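Local coordinates for uncharacterized protein YhfS (Escherichia coli, PDB 4J8L) that is of uncharacterized function but carries pyridoxal 5'-phosphate covalently attached to a lysine, and may act as a cysteine synthase, at residues 15-20 and 174-179; 258-263 and 281-286. All coordinates share one frame; numbering follows the deposited sequence.

Contact 1. Residues 15-20 and 174-179; sequences QQKQFA and AVMKVA
Lys-17 reaches from the helix to the loop 174-179 and hydrogen-bonds through its ammonium to the backbone carbonyl of Ala-179, with NZ 2.8 Å from Ala-179 O. The nitrogen stands tilted 27° from the carbonyl plane. The last torsion of the lysine does the aiming: the chain runs extended as far as CE, then chi4 of -66° bends NZ round to Ala-179. On the way CE passes the carbonyl before it, 3.3 Å from Val-178 O, a close approach without a hydrogen bond. The loop itself is curled by a bond from Lys-177 N to Ala-174 O.

Met-176, present as selenomethionine, bends at its second torsion and brings its selenium against the middle of the lysine chain, SE lying 4.0 Å from Lys-17 CD as the two side chains pass aslant.

Beyond the pair, Met-176 also packs on Leu-239 of helix 229-261, while Lys-177 makes a salt bridge with Glu-310. Through Gln-18, which touches Val-240 and Val-244, helix 11-28 packs against helix 229-261, and Lys-17 ties it to the loop that leads from strand 167-170 toward strand 189-193 of the mixed sheet.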
loop_
_atom_site.group_PDB
_atom_site.type_symbol
_atom_site.label_atom_id
_atom_site.label_comp_id
_atom_site.label_asym_id
_atom_site.label_seq_id
_atom_site.Cartn_x
_atom_site.Cartn_y
_atom_site.Cartn_z
ATOM N N GLN A 15 16.891 7.241 -2.491
ATOM C CA GLN A 15 17.458 8.504 -2.011
ATOM C C GLN A 15 16.875 9.666 -2.798
ATOM O O GLN A 15 16.556 10.716 -2.242
ATOM C CB GLN A 15 18.977 8.543 -2.188
ATOM C CG GLN A 15 19.770 7.627 -1.295
ATOM C CD GLN A 15 21.262 7.914 -1.393
ATOM O OE1 GLN A 15 21.967 7.919 -0.393
ATOM N NE2 GLN A 15 21.743 8.164 -2.609
ATOM N N GLN A 16 16.770 9.483 -4.108
ATOM C CA GLN A 16 16.269 10.554 -4.962
ATOM C C GLN A 16 14.819 10.895 -4.632
ATOM O O GLN A 16 14.437 12.060 -4.658
ATOM C CB GLN A 16 16.443 10.210 -6.441
ATOM C CG GLN A 16 17.907 10.179 -6.872
ATOM C CD GLN A 16 18.608 11.510 -6.643
ATOM O OE1 GLN A 16 18.048 12.576 -6.904
ATOM N NE2 GLN A 16 19.840 11.451 -6.148
ATOM N N LYS A 17 14.021 9.886 -4.296
ATOM C CA LYS A 17 12.645 10.137 -3.877
ATOM C C LYS A 17 12.604 10.861 -2.539
ATOM O O LYS A 17 11.787 11.769 -2.341
ATOM C CB LYS A 17 11.832 8.838 -3.795
ATOM C CG LYS A 17 11.369 8.351 -5.147
ATOM C CD LYS A 17 10.106 7.518 -5.048
ATOM C CE LYS A 17 9.679 7.058 -6.426
ATOM N NZ LYS A 17 9.261 8.173 -7.325
ATOM N N GLN A 18 13.488 10.457 -1.632
ATOM C CA GLN A 18 13.600 11.113 -0.334
ATOM C C GLN A 18 13.955 12.585 -0.560
ATOM O O GLN A 18 13.308 13.477 -0.007
ATOM C CB GLN A 18 14.680 10.457 0.522
ATOM C CG GLN A 18 14.929 11.180 1.845
ATOM C CD GLN A 18 16.129 10.620 2.581
ATOM O OE1 GLN A 18 16.339 9.404 2.601
ATOM N NE2 GLN A 18 16.941 11.499 3.174
ATOM N N PHE A 19 14.975 12.823 -1.376
ATOM C CA PHE A 19 15.462 14.192 -1.586
ATOM C C PHE A 19 14.375 15.049 -2.229
ATOM O O PHE A 19 14.216 16.221 -1.883
ATOM C CB PHE A 19 16.726 14.218 -2.453
ATOM C CG PHE A 19 17.892 13.437 -1.880
ATOM C CD1 PHE A 19 18.001 13.208 -0.512
ATOM C CD2 PHE A 19 18.879 12.937 -2.724
ATOM C CE1 PHE A 19 19.078 12.499 -0.004
ATOM C CE2 PHE A 19 19.953 12.220 -2.222
ATOM C CZ PHE A 19 20.044 11.998 -0.858
ATOM N N ALA A 20 13.636 14.462 -3.170
ATOM C CA ALA A 20 12.621 15.220 -3.889
ATOM C C ALA A 20 11.497 15.634 -2.943
ATOM O O ALA A 20 10.956 16.739 -3.057
ATOM C CB ALA A 20 12.087 14.423 -5.081
ATOM N N ALA A 174 2.609 0.040 -1.780
ATOM C CA ALA A 174 3.424 0.361 -2.946
ATOM C C ALA A 174 4.074 1.744 -2.852
ATOM O O ALA A 174 5.078 2.008 -3.515
ATOM C CB ALA A 174 2.583 0.264 -4.230
ATOM N N VAL A 175 3.485 2.633 -2.054
ATOM C CA VAL A 175 3.940 4.023 -2.014
ATOM C C VAL A 175 5.367 4.112 -1.499
ATOM O O VAL A 175 5.708 3.466 -0.501
ATOM C CB VAL A 175 3.011 4.893 -1.150
ATOM C CG1 VAL A 175 3.520 6.340 -1.092
ATOM C CG2 VAL A 175 1.594 4.861 -1.711
HETATM N N MSE A 176 6.196 4.894 -2.197
HETATM C CA MSE A 176 7.619 5.042 -1.871
HETATM C C MSE A 176 8.447 3.774 -2.064
HETATM O O MSE A 176 9.620 3.732 -1.675
HETATM C CB MSE A 176 7.832 5.575 -0.445
HETATM C CG MSE A 176 7.406 7.007 -0.244
HETATM SE SE MSE A 176 8.235 8.190 -1.584
HETATM C CE MSE A 176 8.305 9.843 -0.535
ATOM N N LYS A 177 7.850 2.756 -2.671
ATOM C CA LYS A 177 8.552 1.500 -2.907
ATOM C C LYS A 177 8.704 1.201 -4.401
ATOM O O LYS A 177 9.479 0.320 -4.787
ATOM C CB LYS A 177 7.809 0.354 -2.226
ATOM C CG LYS A 177 7.824 0.430 -0.710
ATOM C CD LYS A 177 7.669 -0.975 -0.152
ATOM C CE LYS A 177 6.456 -1.096 0.716
ATOM N NZ LYS A 177 6.117 -2.530 0.920
ATOM N N VAL A 178 7.944 1.920 -5.223
ATOM C CA VAL A 178 8.018 1.806 -6.678
ATOM C C VAL A 178 8.175 3.181 -7.313
ATOM O O VAL A 178 8.023 4.213 -6.647
ATOM C CB VAL A 178 6.767 1.121 -7.279
ATOM C CG1 VAL A 178 6.566 -0.265 -6.661
ATOM C CG2 VAL A 178 5.524 1.978 -7.074
ATOM N N ALA A 179 8.482 3.201 -8.603
ATOM C CA ALA A 179 8.768 4.469 -9.278
ATOM C C ALA A 179 7.565 5.416 -9.342
ATOM O O ALA A 179 7.707 6.629 -9.140
ATOM C CB ALA A 179 9.318 4.215 -10.674
#

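Contact 2. Residues 258-263 and 281-286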
loop_
_atom_site.group_PDB
_atom_site.type_symbol
_atom_site.label_atom_id
_atom_site.label_comp_id
_atom_site.label_asym_id
_atom_site.label_seq_id
_atom_site.Cartn_x
_atom_site.Cartn_y
_atom_site.Cartn_z
ATOM N N ALA A 258 17.961 -15.508 -2.282
ATOM C CA ALA A 258 19.109 -16.183 -2.884
ATOM C C ALA A 258 19.704 -17.241 -1.955
ATOM O O ALA A 258 20.033 -18.348 -2.393
ATOM C CB ALA A 258 20.175 -15.169 -3.295
ATOM N N LEU A 259 19.843 -16.896 -0.679
ATOM C CA LEU A 259 20.378 -17.835 0.303
ATOM C C LEU A 259 19.488 -19.072 0.435
ATOM O O LEU A 259 19.988 -20.197 0.465
ATOM C CB LEU A 259 20.558 -17.156 1.663
ATOM C CG LEU A 259 21.694 -16.132 1.758
ATOM C CD1 LEU A 259 21.530 -15.254 2.991
ATOM C CD2 LEU A 259 23.036 -16.854 1.770
ATOM N N LEU A 260 18.175 -18.868 0.498
ATOM C CA LEU A 260 17.247 -19.988 0.615
ATOM C C LEU A 260 17.275 -20.853 -0.636
ATOM O O LEU A 260 17.284 -22.081 -0.549
ATOM C CB LEU A 260 15.826 -19.495 0.876
ATOM C CG LEU A 260 15.610 -18.871 2.252
ATOM C CD1 LEU A 260 14.216 -18.256 2.369
ATOM C CD2 LEU A 260 15.842 -19.917 3.334
ATOM N N ASN A 261 17.295 -20.209 -1.799
ATOM C CA ASN A 261 17.377 -20.938 -3.063
ATOM C C ASN A 261 18.698 -21.692 -3.212
ATOM O O ASN A 261 18.789 -22.662 -3.967
ATOM C CB ASN A 261 17.165 -19.999 -4.252
ATOM C CG ASN A 261 15.699 -19.707 -4.505
ATOM O OD1 ASN A 261 14.825 -20.441 -4.049
ATOM N ND2 ASN A 261 15.424 -18.637 -5.239
ATOM N N GLY A 262 19.717 -21.233 -2.494
ATOM C CA GLY A 262 21.021 -21.867 -2.516
ATOM C C GLY A 262 21.128 -23.014 -1.534
ATOM O O GLY A 262 22.159 -23.677 -1.461
ATOM N N GLY A 263 20.064 -23.248 -0.772
ATOM C CA GLY A 263 20.007 -24.389 0.124
ATOM C C GLY A 263 20.483 -24.129 1.540
ATOM O O GLY A 263 20.900 -25.055 2.232
ATOM N N LEU A 281 8.505 -12.517 1.413
ATOM C CA LEU A 281 8.903 -13.873 1.057
ATOM C C LEU A 281 7.830 -14.893 1.411
ATOM O O LEU A 281 7.196 -14.811 2.465
ATOM C CB LEU A 281 10.200 -14.280 1.765
ATOM C CG LEU A 281 11.450 -14.074 0.918
ATOM C CD1 LEU A 281 11.926 -12.643 1.061
ATOM C CD2 LEU A 281 12.541 -15.070 1.266
ATOM N N ILE A 282 7.624 -15.857 0.525
ATOM C CA ILE A 282 6.802 -17.011 0.853
ATOM C C ILE A 282 7.702 -18.225 0.942
ATOM O O ILE A 282 8.363 -18.598 -0.028
ATOM C CB ILE A 282 5.714 -17.254 -0.187
ATOM C CG1 ILE A 282 4.721 -16.096 -0.158
ATOM C CG2 ILE A 282 5.000 -18.570 0.088
ATOM C CD1 ILE A 282 3.983 -15.923 -1.431
ATOM N N VAL A 283 7.734 -18.832 2.119
ATOM C CA VAL A 283 8.645 -19.938 2.382
ATOM C C VAL A 283 7.862 -21.209 2.659
ATOM O O VAL A 283 7.026 -21.239 3.558
ATOM C CB VAL A 283 9.538 -19.629 3.578
ATOM C CG1 VAL A 283 10.489 -20.773 3.840
ATOM C CG2 VAL A 283 10.329 -18.334 3.324
ATOM N N GLU A 284 8.135 -22.247 1.872
ATOM C CA GLU A 284 7.442 -23.526 1.994
ATOM C C GLU A 284 8.417 -24.582 2.486
ATOM O O GLU A 284 9.543 -24.669 2.002
ATOM C CB GLU A 284 6.859 -23.946 0.640
ATOM C CG GLU A 284 6.063 -25.257 0.659
ATOM C CD GLU A 284 5.892 -25.850 -0.725
ATOM O OE1 GLU A 284 6.742 -25.582 -1.602
ATOM O OE2 GLU A 284 4.914 -26.601 -0.936
ATOM N N PHE A 285 7.972 -25.383 3.451
ATOM C CA PHE A 285 8.786 -26.454 4.013
ATOM C C PHE A 285 8.432 -27.805 3.401
ATOM O O PHE A 285 7.334 -27.995 2.876
ATOM C CB PHE A 285 8.606 -26.492 5.532
ATOM C CG PHE A 285 8.871 -25.168 6.188
ATOM C CD1 PHE A 285 10.172 -24.705 6.340
ATOM C CD2 PHE A 285 7.823 -24.371 6.619
ATOM C CE1 PHE A 285 10.425 -23.454 6.923
ATOM C CE2 PHE A 285 8.066 -23.133 7.204
ATOM C CZ PHE A 285 9.367 -22.676 7.357
ATOM N N HIS A 286 9.367 -28.748 3.475
ATOM C CA HIS A 286 9.131 -30.103 2.972
ATOM C C HIS A 286 8.074 -30.819 3.798
ATOM O O HIS A 286 7.275 -31.602 3.277
ATOM C CB HIS A 286 10.421 -30.919 3.011
ATOM C CG HIS A 286 11.407 -30.558 1.945
ATOM N ND1 HIS A 286 11.239 -30.916 0.624
ATOM C CD2 HIS A 286 12.587 -29.894 2.007
ATOM C CE1 HIS A 286 12.265 -30.477 -0.083
ATOM N NE2 HIS A 286 13.099 -29.856 0.733
#
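Leu-260 overlaps Leu-281 and Val-283 with one methyl, CD1, which dips from the last turn of the helix to the strand below it. CD1 lies 3.8 Å from Leu-281 CD2 and 4.0 Å from Val-283 CG2, so a single branch of the leucine serves both neighbours. Its side chain passes Leu-281 at a slant and meets Val-283 at about a right angle. These are ordinary van der Waals contacts between apolar side chains, and all three residues are buried.

The torsions explain which methyls are used. In Leu-260, CG sits beside the backbone N and anti to the carbonyl carbon (chi1 -69°), and the residue is directed toward the strand from its CB onward. Val-283 holds CG1 anti to its own backbone N (chi1 -180°), which leaves CG2 as the branch that meets the leucine.

Leu-281 and Val-283 are two apart on the strand; Leu-281 heads for the helix, and Val-283, which starts off to one side, meets it with CG2. The backbone is paired in the sheet: Leu-281 with Ile-340 and Val-283 with Ile-338 on one neighbour, Ile-282 with Val-272 on the other. Leu-260 also touches Leu-351 of helix 347-360, a second helix covering this sheet.

The helix ends within a few residues of Leu-260. Gly-263 has a positive phi of 92° and its N bonds back to Leu-260 O at 3.0 Å, as part of a Schellman motif; the chain then turns off toward strand 268-275. The arrangement is that of an alpha/beta two-layer packing, with helices laid on one face of an antiparallel sheet, as in the small C-terminal domain of PLP-dependent enzymes of the aminotransferase fold.

In the fold
The long helix 229-261 joins the two sites: Met-176 of contact 1 packs on its earlier part, and contact 2 uses its final turn. Their centres are 29 Å apart, with nearest atoms about 10 Å apart and no touch. Along the chain they follow in series, contact 1 closing at 174-179 before contact 2 opens at 258-263. In contact 1, 153 residues lie between the segments, and it joins the N-terminal helix to the part built around the seven-stranded mixed sheet, whereas contact 2 is local, with 17 residues between its segments, and belongs to the four-stranded antiparallel sheet. This is consistent with a two-domain PLP protein in which that helix runs from one part to the other.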